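Aldehyde reductase YahK (Escherichia coli, PDB 1UUF) catalyses the NADPH-dependent reduction of a wide range of aldehydes to their primary alcohols, as a zinc-containing member of the alcohol dehydrogenase family. Local coordinates at residues 96-110 with 155-167. Sequence-based numbering, arbitrary orientation.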
loop_
_atom_site.group_PDB
_atom_site.type_symbol
_atom_site.label_atom_id
_atom_site.label_comp_id
_atom_site.label_asym_id
_atom_site.label_seq_id
_atom_site.Cartn_x
_atom_site.Cartn_y
_atom_site.Cartn_z
ATOM N N GLU A 96 -39.408 3.049 -0.278
ATOM C CA GLU A 96 -39.590 4.049 -1.328
ATOM C C GLU A 96 -38.876 3.714 -2.632
ATOM O O GLU A 96 -39.221 4.245 -3.687
ATOM C CB GLU A 96 -39.106 5.412 -0.830
ATOM C CG GLU A 96 -39.558 5.747 0.579
ATOM C CD GLU A 96 -39.245 7.176 0.966
ATOM O OE1 GLU A 96 -39.868 8.094 0.394
ATOM O OE2 GLU A 96 -38.376 7.382 1.839
ATOM N N LYS A 97 -37.888 2.829 -2.559
ATOM C CA LYS A 97 -37.107 2.452 -3.733
ATOM C C LYS A 97 -37.705 1.342 -4.589
ATOM O O LYS A 97 -37.530 1.333 -5.810
ATOM C CB LYS A 97 -35.703 2.013 -3.304
ATOM C CG LYS A 97 -34.878 3.076 -2.594
ATOM C CD LYS A 97 -33.650 2.465 -1.916
ATOM C CE LYS A 97 -32.745 1.741 -2.904
ATOM N NZ LYS A 97 -31.555 1.136 -2.225
ATOM N N TYR A 98 -38.408 0.407 -3.957
ATOM C CA TYR A 98 -38.951 -0.734 -4.681
ATOM C C TYR A 98 -40.446 -0.988 -4.615
ATOM O O TYR A 98 -41.143 -0.492 -3.734
ATOM C CB TYR A 98 -38.215 -1.998 -4.235
ATOM C CG TYR A 98 -36.723 -1.866 -4.388
ATOM C CD1 TYR A 98 -35.914 -1.520 -3.304
ATOM C CD2 TYR A 98 -36.131 -1.989 -5.642
ATOM C CE1 TYR A 98 -34.544 -1.292 -3.474
ATOM C CE2 TYR A 98 -34.774 -1.760 -5.823
ATOM C CZ TYR A 98 -33.989 -1.410 -4.741
ATOM O OH TYR A 98 -32.656 -1.143 -4.947
ATOM N N ALA A 99 -40.912 -1.787 -5.571
ATOM C CA ALA A 99 -42.311 -2.168 -5.683
ATOM C C ALA A 99 -42.396 -3.612 -6.175
ATOM O O ALA A 99 -41.476 -4.115 -6.825
ATOM C CB ALA A 99 -43.023 -1.245 -6.658
ATOM N N PRO A 100 -43.502 -4.304 -5.865
ATOM C CA PRO A 100 -43.647 -5.691 -6.310
ATOM C C PRO A 100 -43.401 -5.787 -7.811
ATOM O O PRO A 100 -43.850 -4.928 -8.573
ATOM C CB PRO A 100 -45.090 -6.019 -5.936
ATOM C CG PRO A 100 -45.289 -5.208 -4.693
ATOM C CD PRO A 100 -44.664 -3.885 -5.064
ATOM N N GLY A 101 -42.680 -6.822 -8.228
ATOM C CA GLY A 101 -42.388 -7.004 -9.639
ATOM C C GLY A 101 -40.988 -6.576 -10.047
ATOM O O GLY A 101 -40.468 -7.032 -11.065
ATOM N N ASP A 102 -40.374 -5.700 -9.259
ATOM C CA ASP A 102 -39.027 -5.223 -9.564
ATOM C C ASP A 102 -37.982 -6.333 -9.540
ATOM O O ASP A 102 -38.066 -7.261 -8.736
ATOM C CB ASP A 102 -38.586 -4.154 -8.563
ATOM C CG ASP A 102 -39.314 -2.841 -8.738
ATOM O OD1 ASP A 102 -40.021 -2.668 -9.755
ATOM O OD2 ASP A 102 -39.162 -1.970 -7.854
ATOM N N LEU A 103 -37.001 -6.227 -10.432
ATOM C CA LEU A 103 -35.898 -7.179 -10.474
ATOM C C LEU A 103 -34.868 -6.568 -9.535
ATOM O O LEU A 103 -34.470 -5.411 -9.706
ATOM C CB LEU A 103 -35.321 -7.295 -11.888
ATOM C CG LEU A 103 -36.249 -7.913 -12.937
ATOM C CD1 LEU A 103 -35.531 -7.991 -14.277
ATOM C CD2 LEU A 103 -36.672 -9.303 -12.483
ATOM N N VAL A 104 -34.449 -7.333 -8.534
ATOM C CA VAL A 104 -33.500 -6.827 -7.550
ATOM C C VAL A 104 -32.372 -7.787 -7.225
ATOM O O VAL A 104 -32.411 -8.963 -7.579
ATOM C CB VAL A 104 -34.211 -6.500 -6.226
ATOM C CG1 VAL A 104 -35.126 -5.293 -6.402
ATOM C CG2 VAL A 104 -35.012 -7.712 -5.764
ATOM N N GLY A 105 -31.368 -7.266 -6.532
ATOM C CA GLY A 105 -30.240 -8.086 -6.145
ATOM C C GLY A 105 -29.806 -7.780 -4.726
ATOM O O GLY A 105 -30.113 -6.715 -4.186
ATOM N N VAL A 106 -29.109 -8.738 -4.122
ATOM C CA VAL A 106 -28.585 -8.598 -2.772
ATOM C C VAL A 106 -27.180 -9.175 -2.808
ATOM O O VAL A 106 -26.956 -10.238 -3.396
ATOM C CB VAL A 106 -29.418 -9.383 -1.746
ATOM C CG1 VAL A 106 -28.792 -9.254 -0.360
ATOM C CG2 VAL A 106 -30.845 -8.857 -1.728
ATOM N N GLY A 107 -26.240 -8.468 -2.193
ATOM C CA GLY A 107 -24.860 -8.921 -2.162
ATOM C C GLY A 107 -24.465 -9.515 -0.821
ATOM O O GLY A 107 -25.229 -10.272 -0.214
ATOM N N CYS A 108 -23.274 -9.156 -0.350
ATOM C CA CYS A 108 -22.747 -9.674 0.913
ATOM C C CYS A 108 -23.243 -8.959 2.161
ATOM O O CYS A 108 -23.036 -9.448 3.273
ATOM C CB CYS A 108 -21.219 -9.600 0.911
ATOM S SG CYS A 108 -20.430 -10.538 -0.393
ATOM N N ILE A 109 -23.897 -7.815 1.974
ATOM C CA ILE A 109 -24.392 -6.999 3.085
ATOM C C ILE A 109 -25.910 -6.926 3.170
ATOM O O ILE A 109 -26.572 -6.651 2.168
ATOM C CB ILE A 109 -23.916 -5.537 2.947
ATOM C CG1 ILE A 109 -22.415 -5.493 2.665
ATOM C CG2 ILE A 109 -24.270 -4.753 4.206
ATOM C CD1 ILE A 109 -21.920 -4.115 2.279
ATOM N N VAL A 110 -26.463 -7.166 4.361
ATOM C CA VAL A 110 -27.909 -7.049 4.543
ATOM C C VAL A 110 -28.248 -5.961 5.565
ATOM O O VAL A 110 -29.410 -5.586 5.711
ATOM C CB VAL A 110 -28.582 -8.386 4.959
ATOM C CG1 VAL A 110 -28.583 -9.353 3.770
ATOM C CG2 VAL A 110 -27.866 -8.996 6.151
ATOM N N VAL A 155 -34.840 -8.240 3.120
ATOM C CA VAL A 155 -33.758 -7.297 3.380
ATOM C C VAL A 155 -34.224 -5.847 3.429
ATOM O O VAL A 155 -35.113 -5.445 2.676
ATOM C CB VAL A 155 -32.680 -7.415 2.268
ATOM C CG1 VAL A 155 -31.474 -6.531 2.589
ATOM C CG2 VAL A 155 -32.260 -8.869 2.101
ATOM N N HIS A 156 -33.612 -5.074 4.324
ATOM C CA HIS A 156 -33.902 -3.647 4.474
ATOM C C HIS A 156 -33.600 -3.042 3.100
ATOM O O HIS A 156 -32.553 -3.330 2.522
ATOM C CB HIS A 156 -32.978 -3.064 5.548
ATOM C CG HIS A 156 -33.198 -1.610 5.828
ATOM N ND1 HIS A 156 -32.946 -0.623 4.899
ATOM C CD2 HIS A 156 -33.622 -0.973 6.946
ATOM C CE1 HIS A 156 -33.202 0.558 5.432
ATOM N NE2 HIS A 156 -33.613 0.374 6.674
ATOM N N GLU A 157 -34.497 -2.205 2.578
ATOM C CA GLU A 157 -34.301 -1.643 1.240
ATOM C C GLU A 157 -32.992 -0.901 0.991
ATOM O O GLU A 157 -32.577 -0.769 -0.160
ATOM C CB GLU A 157 -35.470 -0.733 0.840
ATOM C CG GLU A 157 -35.539 0.595 1.566
ATOM C CD GLU A 157 -36.401 1.608 0.826
ATOM O OE1 GLU A 157 -36.770 2.633 1.434
ATOM O OE2 GLU A 157 -36.701 1.384 -0.367
ATOM N N ARG A 158 -32.333 -0.421 2.040
ATOM C CA ARG A 158 -31.072 0.290 1.836
ATOM C C ARG A 158 -30.012 -0.635 1.247
ATOM O O ARG A 158 -29.082 -0.184 0.571
ATOM C CB ARG A 158 -30.550 0.879 3.154
ATOM C CG ARG A 158 -29.116 1.423 3.058
ATOM C CD ARG A 158 -28.720 2.222 4.293
ATOM N NE ARG A 158 -27.341 2.703 4.219
ATOM C CZ ARG A 158 -26.832 3.636 5.019
ATOM N NH1 ARG A 158 -27.591 4.194 5.955
ATOM N NH2 ARG A 158 -25.567 4.016 4.883
ATOM N N TYR A 159 -30.164 -1.933 1.483
ATOM C CA TYR A 159 -29.186 -2.897 1.002
ATOM C C TYR A 159 -29.639 -3.739 -0.179
ATOM O O TYR A 159 -28.980 -4.711 -0.546
ATOM C CB TYR A 159 -28.753 -3.783 2.171
ATOM C CG TYR A 159 -28.364 -2.956 3.374
ATOM C CD1 TYR A 159 -29.327 -2.514 4.286
ATOM C CD2 TYR A 159 -27.049 -2.527 3.548
ATOM C CE1 TYR A 159 -28.985 -1.660 5.335
ATOM C CE2 TYR A 159 -26.699 -1.675 4.590
ATOM C CZ TYR A 159 -27.671 -1.245 5.478
ATOM O OH TYR A 159 -27.325 -0.385 6.494
ATOM N N VAL A 160 -30.764 -3.363 -0.775
ATOM C CA VAL A 160 -31.283 -4.080 -1.934
ATOM C C VAL A 160 -30.940 -3.249 -3.163
ATOM O O VAL A 160 -31.127 -2.033 -3.161
ATOM C CB VAL A 160 -32.813 -4.258 -1.844
ATOM C CG1 VAL A 160 -33.341 -4.925 -3.114
ATOM C CG2 VAL A 160 -33.161 -5.108 -0.625
ATOM N N LEU A 161 -30.439 -3.911 -4.201
ATOM C CA LEU A 161 -30.042 -3.242 -5.442
ATOM C C LEU A 161 -31.064 -3.455 -6.548
ATOM O O LEU A 161 -31.763 -4.460 -6.562
ATOM C CB LEU A 161 -28.691 -3.781 -5.922
ATOM C CG LEU A 161 -27.431 -3.586 -5.072
ATOM C CD1 LEU A 161 -27.229 -2.107 -4.796
ATOM C CD2 LEU A 161 -27.544 -4.367 -3.770
ATOM N N ARG A 162 -31.133 -2.511 -7.483
ATOM C CA ARG A 162 -32.064 -2.617 -8.601
ATOM C C ARG A 162 -31.330 -3.147 -9.832
ATOM O O ARG A 162 -30.278 -2.622 -10.203
ATOM C CB ARG A 162 -32.663 -1.242 -8.922
ATOM C CG ARG A 162 -33.730 -1.246 -10.018
ATOM C CD ARG A 162 -34.968 -2.021 -9.579
ATOM N NE ARG A 162 -36.041 -1.976 -10.571
ATOM C CZ ARG A 162 -36.771 -0.897 -10.839
ATOM N NH1 ARG A 162 -36.552 0.238 -10.188
ATOM N NH2 ARG A 162 -37.719 -0.950 -11.766
ATOM N N ILE A 163 -31.882 -4.190 -10.449
ATOM C CA ILE A 163 -31.297 -4.780 -11.653
ATOM C C ILE A 163 -31.960 -4.151 -12.874
ATOM O O ILE A 163 -33.188 -4.118 -12.972
ATOM C CB ILE A 163 -31.523 -6.306 -11.708
ATOM C CG1 ILE A 163 -30.885 -6.972 -10.487
ATOM C CG2 ILE A 163 -30.972 -6.874 -13.013
ATOM C CD1 ILE A 163 -29.436 -6.607 -10.264
ATOM N N ARG A 164 -31.139 -3.652 -13.795
ATOM C CA ARG A 164 -31.629 -3.007 -15.009
ATOM C C ARG A 164 -31.398 -3.850 -16.266
ATOM O O ARG A 164 -31.832 -3.477 -17.361
ATOM C CB ARG A 164 -30.964 -1.638 -15.177
ATOM C CG ARG A 164 -31.318 -0.625 -14.087
ATOM C CD ARG A 164 -32.800 -0.261 -14.106
ATOM N NE ARG A 164 -33.122 0.761 -13.110
ATOM C CZ ARG A 164 -34.325 1.307 -12.952
ATOM N NH1 ARG A 164 -35.336 0.936 -13.728
ATOM N NH2 ARG A 164 -34.519 2.227 -12.017
ATOM N N HIS A 165 -30.708 -4.975 -16.110
ATOM C CA HIS A 165 -30.457 -5.881 -17.229
ATOM C C HIS A 165 -31.786 -6.510 -17.634
ATOM O O HIS A 165 -32.723 -6.561 -16.835
ATOM C CB HIS A 165 -29.537 -7.028 -16.810
ATOM C CG HIS A 165 -28.112 -6.633 -16.581
ATOM N ND1 HIS A 165 -27.086 -7.059 -17.397
ATOM C CD2 HIS A 165 -27.534 -5.910 -15.594
ATOM C CE1 HIS A 165 -25.935 -6.620 -16.916
ATOM N NE2 HIS A 165 -26.179 -5.921 -15.822
ATOM N N PRO A 166 -31.885 -7.002 -18.879
ATOM C CA PRO A 166 -33.134 -7.636 -19.320
ATOM C C PRO A 166 -33.327 -8.882 -18.456
ATOM O O PRO A 166 -32.348 -9.519 -18.068
ATOM C CB PRO A 166 -32.842 -7.991 -20.775
ATOM C CG PRO A 166 -31.883 -6.926 -21.198
ATOM C CD PRO A 166 -30.952 -6.839 -20.008
ATOM N N GLN A 167 -34.572 -9.241 -18.157
ATOM C CA GLN A 167 -34.819 -10.404 -17.309
ATOM C C GLN A 167 -34.172 -11.703 -17.786
ATOM O O GLN A 167 -33.825 -12.560 -16.970
ATOM C CB GLN A 167 -36.323 -10.623 -17.117
ATOM C CG GLN A 167 -37.084 -10.985 -18.377
ATOM C CD GLN A 167 -38.556 -11.248 -18.107
ATOM O OE1 GLN A 167 -39.332 -11.499 -19.030
ATOM N NE2 GLN A 167 -38.946 -11.192 -16.837
HETATM O O HOH W 1 -35.374 1.221 -7.658
HETATM O O HOH W 2 -37.331 -4.260 -12.592
HETATM O O HOH W 3 -26.720 -6.146 -0.451
HETATM O O HOH W 4 -31.775 -6.341 6.334
#
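The carbonyl oxygen of Glu-157 is gripped by two donors that arrive from opposite faces of its plane. One is Lys-97 NZ, 3.0 Å from Glu-157 O; the other is the backbone N of Val-160. The lysine chain bends at chi3 (58°), which brings NZ to this oxygen; NZ also makes a weak bond to Val-160 O. In return, the carboxylate of Glu-157 accepts two backbone N-H groups of 96-97. Its OE2 takes Lys-97 N at 2.9 Å on the syn lone pair, and OE1 takes Glu-96 N at 3.2 Å.

Tyr-98 OH gives a short bond of 2.5 Å to Val-160 O, from above the carbonyl plane. Val-160 CG1 lies over one face of the ring in a CH-pi contact, and Arg-162 CB and CD run along the ring edge. A phenylalanine here would probably leave Val-160 O with only the weak bond from Lys-97 among the donors of 96-110.

The guanidinium of Arg-162 stacks on the carboxylate of Asp-102, the planes 15° apart. Asp-102 OD1 is 3.5 Å from Arg-162 NH2, a salt bridge of charges with no N-H aimed at the oxygen. Water 1 links Arg-162 NH1 to Lys-97 O.

Strands 103-106 and 161-162 pair antiparallel. Gly-105 and Leu-161 exchange two backbone bonds, and Ile-163 N adds a third to Leu-103 O. Ile-163 CG1 packs on the backbone of Val-104, beside Gly-105. Further along, Ile-109 CG2 meets Tyr-159 CD2 at 3.6 Å.

The contact thus joins an edge strand of the GroES-like domain to the sheet through 103-106. Polar side chains of each segment hold backbone atoms of the other, which fixes the two loops against each other beside the strand pair.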